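Local coordinates for OBG-type G domain-containing protein (Pyrococcus horikoshii, PDB 2E87) that binds GDP in its Obg-type G domain and is probably a GTP-binding protein of the NOG1 family, its cellular role still unknown, at residues E46-R49 against V50-S54; S54-V57 against R58-R62; I105-L108 against E109-V113; I253-S257 against E258-F262. All coordinates share one frame; numbering follows the deposited sequence.

Interactions 1, 2 and 3 lie together in the N-terminal helical bundle, their centres 10 to 13 Å apart. Interactions 1 and 2 follow one another on helix 38-67 and share Ser54; interaction 3 is on the neighbouring helix 88-117. Glu109 joins them: its OE1 is 2.7 Å from Ser54 OG, a probable hydrogen bond, and 3.5 Å from Arg58 NH1, a long, weak ion pair. Val57 of interaction 2 also packs on Ile105 of interaction 3. Interaction 4 belongs to the G domain on the other side of the chain's centre, with nearest atoms about 46 Å from interaction 2. It alone is near bound GDP, about 6 Å from the His259 side chain.

Interaction 1: residues E46-R49 against V50-S54; sequences EELR and VRTVS
Leu48 and Thr52, one helical turn apart, meet through the Leu48 carbonyl oxygen, which takes two bonds from the same residue. Thr52 N gives the ordinary helical hydrogen bond, 2.9 Å to Leu48 O, and Thr52 OG1 adds a second, 2.8 Å from that oxygen. The hydroxyl sits well above the carbonyl plane, 41° out of it, so it does not follow a lone pair. Thr52 OG1 reaches back up the helix because chi1 is -52°, which puts it beside its own backbone N; CG2 takes the position anti to that N. OG1 also touches Leu48 CD1, at 3.7 Å, as the two side chains slant across one another.

Glu47 and Arg51 form the next pair, again four residues apart. They run alongside each other in the same direction, and their charged ends make a long salt bridge, with Glu47 OE1 3.6 Å from Arg51 NH2. Carboxylate and guanidinium planes stand 71° apart, and a single oxygen-nitrogen approach, long at that, joins the groups. Nearer the backbone, Arg51 CG rests 3.3 Å from Glu47 O.

Val50 and Val53 each lay one methyl against the carbonyl four residues back: Val50 CG2 lies 3.4 Å from Glu46 O, and Val53 CG2 lies 3.5 Å from Arg49 O. Farther out, Val50 packs on Val113 of helix 88-117 and Val53 on Phe22 and Ala25 of helix 14-30, while Glu46 touches Ile125 of helix 122-142. These are i to i+4 contacts along one long alpha helix of the NOG1-type N-terminal helical bundle, with neighbouring helices around it.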
loop_
_atom_site.group_PDB
_atom_site.type_symbol
_atom_site.label_atom_id
_atom_site.label_comp_id
_atom_site.label_asym_id
_atom_site.label_seq_id
_atom_site.Cartn_x
_atom_site.Cartn_y
_atom_site.Cartn_z
ATOM N N GLU A 46 38.970 -3.947 -23.055
ATOM C CA GLU A 46 38.287 -5.033 -22.383
ATOM C C GLU A 46 37.965 -4.624 -20.952
ATOM O O GLU A 46 36.898 -4.946 -20.437
ATOM C CB GLU A 46 39.160 -6.280 -22.434
ATOM C CG GLU A 46 39.430 -6.736 -23.860
ATOM C CD GLU A 46 38.194 -7.292 -24.552
ATOM O OE1 GLU A 46 37.078 -6.836 -24.253
ATOM O OE2 GLU A 46 38.336 -8.176 -25.418
ATOM N N GLU A 47 38.886 -3.900 -20.321
ATOM C CA GLU A 47 38.666 -3.406 -18.965
ATOM C C GLU A 47 37.507 -2.415 -18.982
ATOM O O GLU A 47 36.654 -2.427 -18.088
ATOM C CB GLU A 47 39.906 -2.690 -18.433
ATOM C CG GLU A 47 40.969 -3.611 -17.909
ATOM C CD GLU A 47 42.259 -2.881 -17.584
ATOM O OE1 GLU A 47 42.216 -1.861 -16.851
ATOM O OE2 GLU A 47 43.314 -3.339 -18.061
ATOM N N LEU A 48 37.480 -1.557 -19.999
ATOM C CA LEU A 48 36.422 -0.570 -20.109
ATOM C C LEU A 48 35.092 -1.286 -20.274
ATOM O O LEU A 48 34.105 -0.903 -19.664
ATOM C CB LEU A 48 36.661 0.364 -21.300
ATOM C CG LEU A 48 35.535 1.366 -21.588
ATOM C CD1 LEU A 48 35.322 2.317 -20.405
ATOM C CD2 LEU A 48 35.880 2.145 -22.829
ATOM N N ARG A 49 35.066 -2.327 -21.101
ATOM C CA ARG A 49 33.835 -3.070 -21.314
ATOM C C ARG A 49 33.352 -3.679 -20.008
ATOM O O ARG A 49 32.173 -3.565 -19.663
ATOM C CB ARG A 49 34.035 -4.188 -22.329
ATOM C CG ARG A 49 34.203 -3.741 -23.756
ATOM C CD ARG A 49 34.033 -4.939 -24.689
ATOM N NE ARG A 49 34.084 -4.561 -26.099
ATOM C CZ ARG A 49 35.203 -4.292 -26.757
ATOM N NH1 ARG A 49 36.370 -4.369 -26.136
ATOM N NH2 ARG A 49 35.153 -3.919 -28.030
ATOM N N VAL A 50 34.258 -4.327 -19.278
ATOM C CA VAL A 50 33.877 -4.950 -18.017
ATOM C C VAL A 50 33.282 -3.942 -17.039
ATOM O O VAL A 50 32.317 -4.244 -16.343
ATOM C CB VAL A 50 35.077 -5.658 -17.368
ATOM C CG1 VAL A 50 34.757 -6.016 -15.932
ATOM C CG2 VAL A 50 35.408 -6.907 -18.150
ATOM N N ARG A 51 33.835 -2.735 -17.004
ATOM C CA ARG A 51 33.331 -1.711 -16.098
ATOM C C ARG A 51 32.005 -1.130 -16.545
ATOM O O ARG A 51 31.152 -0.824 -15.717
ATOM C CB ARG A 51 34.334 -0.562 -15.946
ATOM C CG ARG A 51 35.655 -0.951 -15.340
ATOM C CD ARG A 51 36.245 0.230 -14.593
ATOM N NE ARG A 51 37.640 0.006 -14.229
ATOM C CZ ARG A 51 38.660 0.140 -15.074
ATOM N NH1 ARG A 51 38.438 0.504 -16.335
ATOM N NH2 ARG A 51 39.901 -0.089 -14.656
ATOM N N THR A 52 31.840 -0.954 -17.853
ATOM C CA THR A 52 30.613 -0.387 -18.380
ATOM C C THR A 52 29.446 -1.356 -18.167
ATOM O O THR A 52 28.355 -0.946 -17.777
ATOM C CB THR A 52 30.765 -0.038 -19.886
ATOM O OG1 THR A 52 31.941 0.757 -20.072
ATOM C CG2 THR A 52 29.557 0.763 -20.381
ATOM N N VAL A 53 29.666 -2.644 -18.413
ATOM C CA VAL A 53 28.593 -3.610 -18.203
ATOM C C VAL A 53 28.239 -3.604 -16.737
ATOM O O VAL A 53 27.076 -3.569 -16.374
ATOM C CB VAL A 53 29.002 -5.040 -18.581
ATOM C CG1 VAL A 53 27.952 -6.051 -18.057
ATOM C CG2 VAL A 53 29.131 -5.144 -20.089
ATOM N N SER A 54 29.254 -3.623 -15.892
ATOM C CA SER A 54 29.019 -3.628 -14.458
ATOM C C SER A 54 28.224 -2.415 -13.989
ATOM O O SER A 54 27.278 -2.549 -13.214
ATOM C CB SER A 54 30.342 -3.695 -13.703
ATOM O OG SER A 54 30.112 -3.791 -12.312
#

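Interaction 2: residues S54-V57 against R58-R62; sequences SNVV and RDNLR
The Arg58 guanidinium has the end of the Asn55 side chain by its edge, the two flat groups standing almost perpendicular at 83°, while Ser54 OG approaches it obliquely. The other amide, of Asn60, holds Val56 O in its own plane. All belong to successive turns of helix 38-67 in the N-terminal helical bundle.

Arg58 folds back over the turn before it. Its chain bends at chi3 (53°), which swings NH1 to within 3.2 Å of Ser54 OG and 3.5 Å of Ser54 O; both are weak hydrogen bonds. Arg58 CD, ahead of the bend, lies 3.1 Å from Ser54 O. The stronger partner of the Ser54 hydroxyl is Glu109 of helix 88-117, to which Arg58 NH1 also makes a long, weak ion pair.

On the apolar side Val57 and Leu61 run alongside each other, Val57 CG1 3.7 Å from Leu61 CD1, and both touch Leu140 of helix 122-142. Val56 O is gripped twice by Asn60, whose N and ND2 come from opposite faces of the carbonyl plane. The backbone bond, Asn60 N to Val56 O, is 3.2 Å; the side-chain bond, Asn60 ND2 to Val56 O, is shorter, 2.7 Å, and nearly straight at 166°.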
loop_
_atom_site.group_PDB
_atom_site.type_symbol
_atom_site.label_atom_id
_atom_site.label_comp_id
_atom_site.label_asym_id
_atom_site.label_seq_id
_atom_site.Cartn_x
_atom_site.Cartn_y
_atom_site.Cartn_z
ATOM N N SER A 54 29.254 -3.623 -15.892
ATOM C CA SER A 54 29.019 -3.628 -14.458
ATOM C C SER A 54 28.224 -2.415 -13.989
ATOM O O SER A 54 27.278 -2.549 -13.214
ATOM C CB SER A 54 30.342 -3.695 -13.703
ATOM O OG SER A 54 30.112 -3.791 -12.312
ATOM N N ASN A 55 28.588 -1.234 -14.478
ATOM C CA ASN A 55 27.902 -0.017 -14.072
ATOM C C ASN A 55 26.498 0.144 -14.584
ATOM O O ASN A 55 25.625 0.616 -13.864
ATOM C CB ASN A 55 28.703 1.218 -14.464
ATOM C CG ASN A 55 29.679 1.608 -13.403
ATOM O OD1 ASN A 55 30.733 0.991 -13.265
ATOM N ND2 ASN A 55 29.324 2.626 -12.612
ATOM N N VAL A 56 26.279 -0.233 -15.832
ATOM C CA VAL A 56 24.959 -0.099 -16.402
ATOM C C VAL A 56 23.981 -1.026 -15.697
ATOM O O VAL A 56 22.874 -0.625 -15.370
ATOM C CB VAL A 56 25.001 -0.381 -17.913
ATOM C CG1 VAL A 56 23.599 -0.529 -18.470
ATOM C CG2 VAL A 56 25.709 0.767 -18.597
ATOM N N VAL A 57 24.400 -2.260 -15.444
ATOM C CA VAL A 57 23.526 -3.207 -14.766
ATOM C C VAL A 57 23.251 -2.761 -13.335
ATOM O O VAL A 57 22.101 -2.714 -12.900
ATOM C CB VAL A 57 24.140 -4.618 -14.729
ATOM C CG1 VAL A 57 23.348 -5.496 -13.780
ATOM C CG2 VAL A 57 24.160 -5.212 -16.121
ATOM N N ARG A 58 24.309 -2.423 -12.605
ATOM C CA ARG A 58 24.149 -2.023 -11.222
ATOM C C ARG A 58 23.354 -0.740 -11.078
ATOM O O ARG A 58 22.583 -0.597 -10.141
ATOM C CB ARG A 58 25.516 -1.920 -10.551
ATOM C CG ARG A 58 26.122 -3.292 -10.233
ATOM C CD ARG A 58 27.644 -3.245 -10.167
ATOM N NE ARG A 58 28.084 -2.214 -9.250
ATOM C CZ ARG A 58 28.849 -1.187 -9.589
ATOM N NH1 ARG A 58 29.276 -1.049 -10.834
ATOM N NH2 ARG A 58 29.165 -0.286 -8.674
ATOM N N ASP A 59 23.500 0.179 -12.024
ATOM C CA ASP A 59 22.756 1.419 -11.938
ATOM C C ASP A 59 21.266 1.190 -12.125
ATOM O O ASP A 59 20.468 1.717 -11.354
ATOM C CB ASP A 59 23.261 2.430 -12.962
ATOM C CG ASP A 59 24.638 2.974 -12.609
ATOM O OD1 ASP A 59 25.122 2.727 -11.475
ATOM O OD2 ASP A 59 25.231 3.656 -13.471
ATOM N N ASN A 60 20.882 0.402 -13.129
ATOM C CA ASN A 60 19.460 0.151 -13.345
ATOM C C ASN A 60 18.863 -0.629 -12.168
ATOM O O ASN A 60 17.823 -0.243 -11.625
ATOM C CB ASN A 60 19.221 -0.579 -14.675
ATOM C CG ASN A 60 19.373 0.350 -15.900
ATOM O OD1 ASN A 60 18.413 0.982 -16.345
ATOM N ND2 ASN A 60 20.592 0.440 -16.431
ATOM N N LEU A 61 19.527 -1.699 -11.738
ATOM C CA LEU A 61 18.992 -2.464 -10.622
ATOM C C LEU A 61 18.884 -1.627 -9.348
ATOM O O LEU A 61 17.854 -1.649 -8.676
ATOM C CB LEU A 61 19.848 -3.700 -10.356
ATOM C CG LEU A 61 19.836 -4.758 -11.462
ATOM C CD1 LEU A 61 20.863 -5.798 -11.104
ATOM C CD2 LEU A 61 18.435 -5.391 -11.628
ATOM N N ARG A 62 19.940 -0.885 -9.025
ATOM C CA ARG A 62 19.960 -0.067 -7.825
ATOM C C ARG A 62 18.838 0.962 -7.797
ATOM O O ARG A 62 18.378 1.351 -6.721
ATOM C CB ARG A 62 21.306 0.639 -7.696
ATOM C CG ARG A 62 21.513 1.328 -6.367
ATOM C CD ARG A 62 22.902 1.934 -6.288
ATOM N NE ARG A 62 23.916 0.952 -5.893
ATOM C CZ ARG A 62 24.943 0.579 -6.651
ATOM N NH1 ARG A 62 25.095 1.105 -7.864
ATOM N NH2 ARG A 62 25.827 -0.304 -6.186
#

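Interaction 3: residues I105-L108 against E109-V113; sequences IREL and EERYV
Arg106 and Glu109, Glu107 and Arg111, and Leu108 and Tyr112 pair off along one stretch of helix 88-117, a member of the N-terminal helical bundle.

The charged pairs come first. Glu109 OE1 lies over one face of the Arg106 guanidinium, 3.1 Å from NH1. No N-H points at the oxygen, so the salt bridge is one of charge alone. Arg106 gets there by leaving the backbone with CG anti to N (chi1 173°) and then bending at chi2 and chi3. The same OE1 accepts a hydrogen bond from Ser54 of helix 38-67, its stronger polar partner, so this carboxylate is held between two helices. Glu107 and Arg111 lie side by side in a long salt bridge, Glu107 OE2 to Arg111 NH2 3.8 Å, with their planes 79° apart; Glu107 is exposed and Arg111 partly so.

The backbone bonds are regular, among them Glu109 N to Ile105 O at 2.9 Å and Tyr112 N to Leu108 O at 2.8 Å.

Apolar contact is made by Leu108, whose CD2 touches Tyr112 CE2 at 4.1 Å. Leu108 packs on Phe132 of helix 122-142, and the Tyr112 hydroxyl is hydrogen-bonded to Arg135 NE of that helix. The Tyr112 ring turns its edge to the helix backbone: Tyr112 CD2 sits 3.2 Å from Leu108 O, which lies in the ring plane.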
loop_
_atom_site.group_PDB
_atom_site.type_symbol
_atom_site.label_atom_id
_atom_site.label_comp_id
_atom_site.label_asym_id
_atom_site.label_seq_id
_atom_site.Cartn_x
_atom_site.Cartn_y
_atom_site.Cartn_z
ATOM N N ILE A 105 27.800 -8.821 -8.918
ATOM C CA ILE A 105 28.304 -8.185 -10.129
ATOM C C ILE A 105 29.451 -7.232 -9.831
ATOM O O ILE A 105 30.403 -7.131 -10.607
ATOM C CB ILE A 105 27.167 -7.461 -10.868
ATOM C CG1 ILE A 105 26.291 -8.512 -11.557
ATOM C CG2 ILE A 105 27.718 -6.464 -11.867
ATOM C CD1 ILE A 105 25.014 -7.963 -12.108
ATOM N N ARG A 106 29.355 -6.540 -8.702
ATOM C CA ARG A 106 30.399 -5.622 -8.280
ATOM C C ARG A 106 31.655 -6.442 -7.989
ATOM O O ARG A 106 32.768 -6.085 -8.377
ATOM C CB ARG A 106 29.962 -4.879 -7.016
ATOM C CG ARG A 106 31.057 -4.027 -6.422
ATOM C CD ARG A 106 31.497 -2.957 -7.407
ATOM N NE ARG A 106 32.922 -2.661 -7.289
ATOM C CZ ARG A 106 33.535 -1.677 -7.936
ATOM N NH1 ARG A 106 32.844 -0.881 -8.747
ATOM N NH2 ARG A 106 34.840 -1.494 -7.780
ATOM N N GLU A 107 31.456 -7.557 -7.306
ATOM C CA GLU A 107 32.549 -8.446 -6.954
ATOM C C GLU A 107 33.163 -9.047 -8.221
ATOM O O GLU A 107 34.382 -9.136 -8.356
ATOM C CB GLU A 107 32.021 -9.553 -6.043
ATOM C CG GLU A 107 33.059 -10.502 -5.505
ATOM C CD GLU A 107 32.418 -11.692 -4.808
ATOM O OE1 GLU A 107 31.419 -11.481 -4.078
ATOM O OE2 GLU A 107 32.911 -12.831 -4.987
ATOM N N LEU A 108 32.320 -9.461 -9.156
ATOM C CA LEU A 108 32.834 -10.041 -10.385
ATOM C C LEU A 108 33.635 -8.996 -11.156
ATOM O O LEU A 108 34.686 -9.299 -11.694
ATOM C CB LEU A 108 31.688 -10.583 -11.246
ATOM C CG LEU A 108 31.020 -11.840 -10.685
ATOM C CD1 LEU A 108 29.769 -12.194 -11.497
ATOM C CD2 LEU A 108 32.026 -12.984 -10.709
ATOM N N GLU A 109 33.135 -7.769 -11.197
ATOM C CA GLU A 109 33.821 -6.691 -11.897
ATOM C C GLU A 109 35.235 -6.504 -11.363
ATOM O O GLU A 109 36.205 -6.520 -12.116
ATOM C CB GLU A 109 33.067 -5.372 -11.742
ATOM C CG GLU A 109 33.889 -4.168 -12.175
ATOM C CD GLU A 109 33.208 -2.842 -11.901
ATOM O OE1 GLU A 109 32.274 -2.795 -11.078
ATOM O OE2 GLU A 109 33.617 -1.835 -12.499
ATOM N N GLU A 110 35.341 -6.320 -10.053
ATOM C CA GLU A 110 36.628 -6.133 -9.422
ATOM C C GLU A 110 37.511 -7.343 -9.700
ATOM O O GLU A 110 38.693 -7.203 -10.002
ATOM C CB GLU A 110 36.433 -5.921 -7.924
ATOM C CG GLU A 110 37.716 -5.934 -7.125
ATOM C CD GLU A 110 37.539 -5.345 -5.739
ATOM O OE1 GLU A 110 37.414 -4.102 -5.625
ATOM O OE2 GLU A 110 37.517 -6.128 -4.766
ATOM N N ARG A 111 36.934 -8.533 -9.617
ATOM C CA ARG A 111 37.693 -9.750 -9.876
ATOM C C ARG A 111 38.244 -9.814 -11.310
ATOM O O ARG A 111 39.429 -10.080 -11.506
ATOM C CB ARG A 111 36.826 -10.986 -9.597
ATOM C CG ARG A 111 37.226 -12.249 -10.392
ATOM C CD ARG A 111 37.886 -13.319 -9.530
ATOM N NE ARG A 111 37.046 -13.712 -8.403
ATOM C CZ ARG A 111 35.876 -14.330 -8.523
ATOM N NH1 ARG A 111 35.401 -14.636 -9.726
ATOM N NH2 ARG A 111 35.174 -14.630 -7.440
ATOM N N TYR A 112 37.397 -9.567 -12.309
ATOM C CA TYR A 112 37.829 -9.638 -13.700
ATOM C C TYR A 112 38.709 -8.484 -14.175
ATOM O O TYR A 112 39.591 -8.691 -14.998
ATOM C CB TYR A 112 36.614 -9.813 -14.607
ATOM C CG TYR A 112 36.163 -11.248 -14.636
ATOM C CD1 TYR A 112 36.736 -12.150 -15.521
ATOM C CD2 TYR A 112 35.254 -11.733 -13.697
ATOM C CE1 TYR A 112 36.431 -13.490 -15.477
ATOM C CE2 TYR A 112 34.949 -13.079 -13.633
ATOM C CZ TYR A 112 35.541 -13.955 -14.526
ATOM O OH TYR A 112 35.271 -15.298 -14.451
ATOM N N VAL A 113 38.475 -7.275 -13.674
ATOM C CA VAL A 113 39.321 -6.157 -14.059
ATOM C C VAL A 113 40.760 -6.481 -13.634
ATOM O O VAL A 113 41.694 -6.276 -14.404
ATOM C CB VAL A 113 38.880 -4.826 -13.390
ATOM C CG1 VAL A 113 40.005 -3.793 -13.485
ATOM C CG2 VAL A 113 37.644 -4.274 -14.084
#

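Interaction 4: residues I253-S257 against E258-F262; sequences IFDPS and EHCGF
Two successive type I beta turns, Asp255 to Glu258 and Glu258 to Gly261, carry the chain from strand 249-254 of the G domain toward helix 264-277, and Asp255 bonds into both. Its OD1 accepts from Ser257 N, 3.1 Å away and from above the carboxylate plane, which makes an Asx turn. Ser257 OG gives OD1 a second bond, 2.7 Å long, on the syn side. The other oxygen, OD2, reaches the second turn and takes Cys260 N at 2.9 Å, nearly along its C-O axis. Chi1 of 171° turns the Asp255 carboxylate toward the loop, where OD2 makes this bond. The first turn is closed by Glu258 N to Asp255 O, 3.0 Å.

Ser257 is the other link. Having donated to Asp255, its OG accepts from His259 N at 2.9 Å, in a bond of 161°. The His259 ring lies over the serine: Ser257 CB is 3.7 Å from the ring centroid and only 3° off its normal, a CH-pi contact.

Around the turns, OD2 also pairs with Lys289, which lies in the Asn-Lys-x-Asp guanine-recognition motif between the GDP-binding residues Asn288 and Asp291. Cys260 touches Val178, and its O accepts from Asn177; both bind GDP. With Lys289 and three donors from the loop on its two oxygens, Asp255 is probably kept ionised, and its charge may help hold the loop beside the nucleotide pocket.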
loop_
_atom_site.group_PDB
_atom_site.type_symbol
_atom_site.label_atom_id
_atom_site.label_comp_id
_atom_site.label_asym_id
_atom_site.label_seq_id
_atom_site.Cartn_x
_atom_site.Cartn_y
_atom_site.Cartn_z
ATOM N N ILE A 253 -24.383 1.075 11.748
ATOM C CA ILE A 253 -25.768 1.420 11.496
ATOM C C ILE A 253 -26.702 0.212 11.447
ATOM O O ILE A 253 -26.448 -0.749 10.719
ATOM C CB ILE A 253 -25.939 2.157 10.155
ATOM C CG1 ILE A 253 -25.020 3.382 10.085
ATOM C CG2 ILE A 253 -27.393 2.566 9.991
ATOM C CD1 ILE A 253 -25.103 4.138 8.764
ATOM N N PHE A 254 -27.774 0.285 12.234
ATOM C CA PHE A 254 -28.829 -0.732 12.270
ATOM C C PHE A 254 -30.022 -0.115 11.530
ATOM O O PHE A 254 -30.194 1.103 11.550
ATOM C CB PHE A 254 -29.310 -1.017 13.697
ATOM C CG PHE A 254 -28.406 -1.901 14.499
ATOM C CD1 PHE A 254 -27.528 -1.356 15.430
ATOM C CD2 PHE A 254 -28.463 -3.285 14.355
ATOM C CE1 PHE A 254 -26.724 -2.178 16.209
ATOM C CE2 PHE A 254 -27.669 -4.114 15.124
ATOM C CZ PHE A 254 -26.797 -3.563 16.054
ATOM N N ASP A 255 -30.838 -0.951 10.891
ATOM C CA ASP A 255 -32.047 -0.495 10.201
ATOM C C ASP A 255 -33.218 -1.257 10.823
ATOM O O ASP A 255 -33.591 -2.332 10.360
ATOM C CB ASP A 255 -31.977 -0.785 8.693
ATOM C CG ASP A 255 -33.311 -0.523 7.984
ATOM O OD1 ASP A 255 -34.208 0.087 8.614
ATOM O OD2 ASP A 255 -33.469 -0.919 6.803
ATOM N N PRO A 256 -33.811 -0.705 11.883
ATOM C CA PRO A 256 -34.939 -1.350 12.574
ATOM C C PRO A 256 -36.164 -1.646 11.712
ATOM O O PRO A 256 -36.978 -2.484 12.068
ATOM C CB PRO A 256 -35.261 -0.370 13.701
ATOM C CG PRO A 256 -33.975 0.332 13.935
ATOM C CD PRO A 256 -33.458 0.560 12.542
ATOM N N SER A 257 -36.290 -0.954 10.587
ATOM C CA SER A 257 -37.422 -1.139 9.685
ATOM C C SER A 257 -37.288 -2.441 8.880
ATOM O O SER A 257 -38.276 -3.005 8.399
ATOM C CB SER A 257 -37.490 0.030 8.707
ATOM O OG SER A 257 -36.648 -0.220 7.584
ATOM N N GLU A 258 -36.048 -2.892 8.730
ATOM C CA GLU A 258 -35.719 -4.094 7.985
ATOM C C GLU A 258 -35.966 -3.885 6.497
ATOM O O GLU A 258 -35.942 -4.836 5.721
ATOM C CB GLU A 258 -36.491 -5.309 8.526
ATOM C CG GLU A 258 -36.137 -5.638 9.984
ATOM C CD GLU A 258 -36.907 -6.825 10.568
ATOM O OE1 GLU A 258 -37.796 -7.361 9.892
ATOM O OE2 GLU A 258 -36.618 -7.220 11.715
ATOM N N HIS A 259 -36.180 -2.637 6.085
ATOM C CA HIS A 259 -36.399 -2.373 4.663
ATOM C C HIS A 259 -35.120 -2.651 3.889
ATOM O O HIS A 259 -35.151 -2.858 2.678
ATOM C CB HIS A 259 -36.858 -0.935 4.437
ATOM C CG HIS A 259 -38.200 -0.639 5.033
ATOM N ND1 HIS A 259 -38.688 0.643 5.172
ATOM C CD2 HIS A 259 -39.144 -1.459 5.550
ATOM C CE1 HIS A 259 -39.872 0.598 5.753
ATOM N NE2 HIS A 259 -40.172 -0.665 5.994
ATOM N N CYS A 260 -33.990 -2.658 4.591
ATOM C CA CYS A 260 -32.711 -2.970 3.959
ATOM C C CYS A 260 -32.744 -4.409 3.412
ATOM O O CYS A 260 -31.959 -4.766 2.530
ATOM C CB CYS A 260 -31.582 -2.836 4.974
ATOM S SG CYS A 260 -31.831 -3.866 6.450
ATOM N N GLY A 261 -33.655 -5.224 3.950
ATOM C CA GLY A 261 -33.787 -6.601 3.513
ATOM C C GLY A 261 -33.074 -7.589 4.426
ATOM O O GLY A 261 -32.666 -8.659 3.996
ATOM N N PHE A 262 -32.918 -7.229 5.691
ATOM C CA PHE A 262 -32.257 -8.090 6.645
ATOM C C PHE A 262 -32.950 -7.934 7.963
ATOM O O PHE A 262 -33.055 -6.819 8.474
ATOM C CB PHE A 262 -30.775 -7.713 6.817
ATOM C CG PHE A 262 -29.960 -7.889 5.572
ATOM C CD1 PHE A 262 -29.910 -6.888 4.619
ATOM C CD2 PHE A 262 -29.310 -9.089 5.318
ATOM C CE1 PHE A 262 -29.228 -7.082 3.423
ATOM C CE2 PHE A 262 -28.626 -9.300 4.127
ATOM C CZ PHE A 262 -28.586 -8.295 3.173
#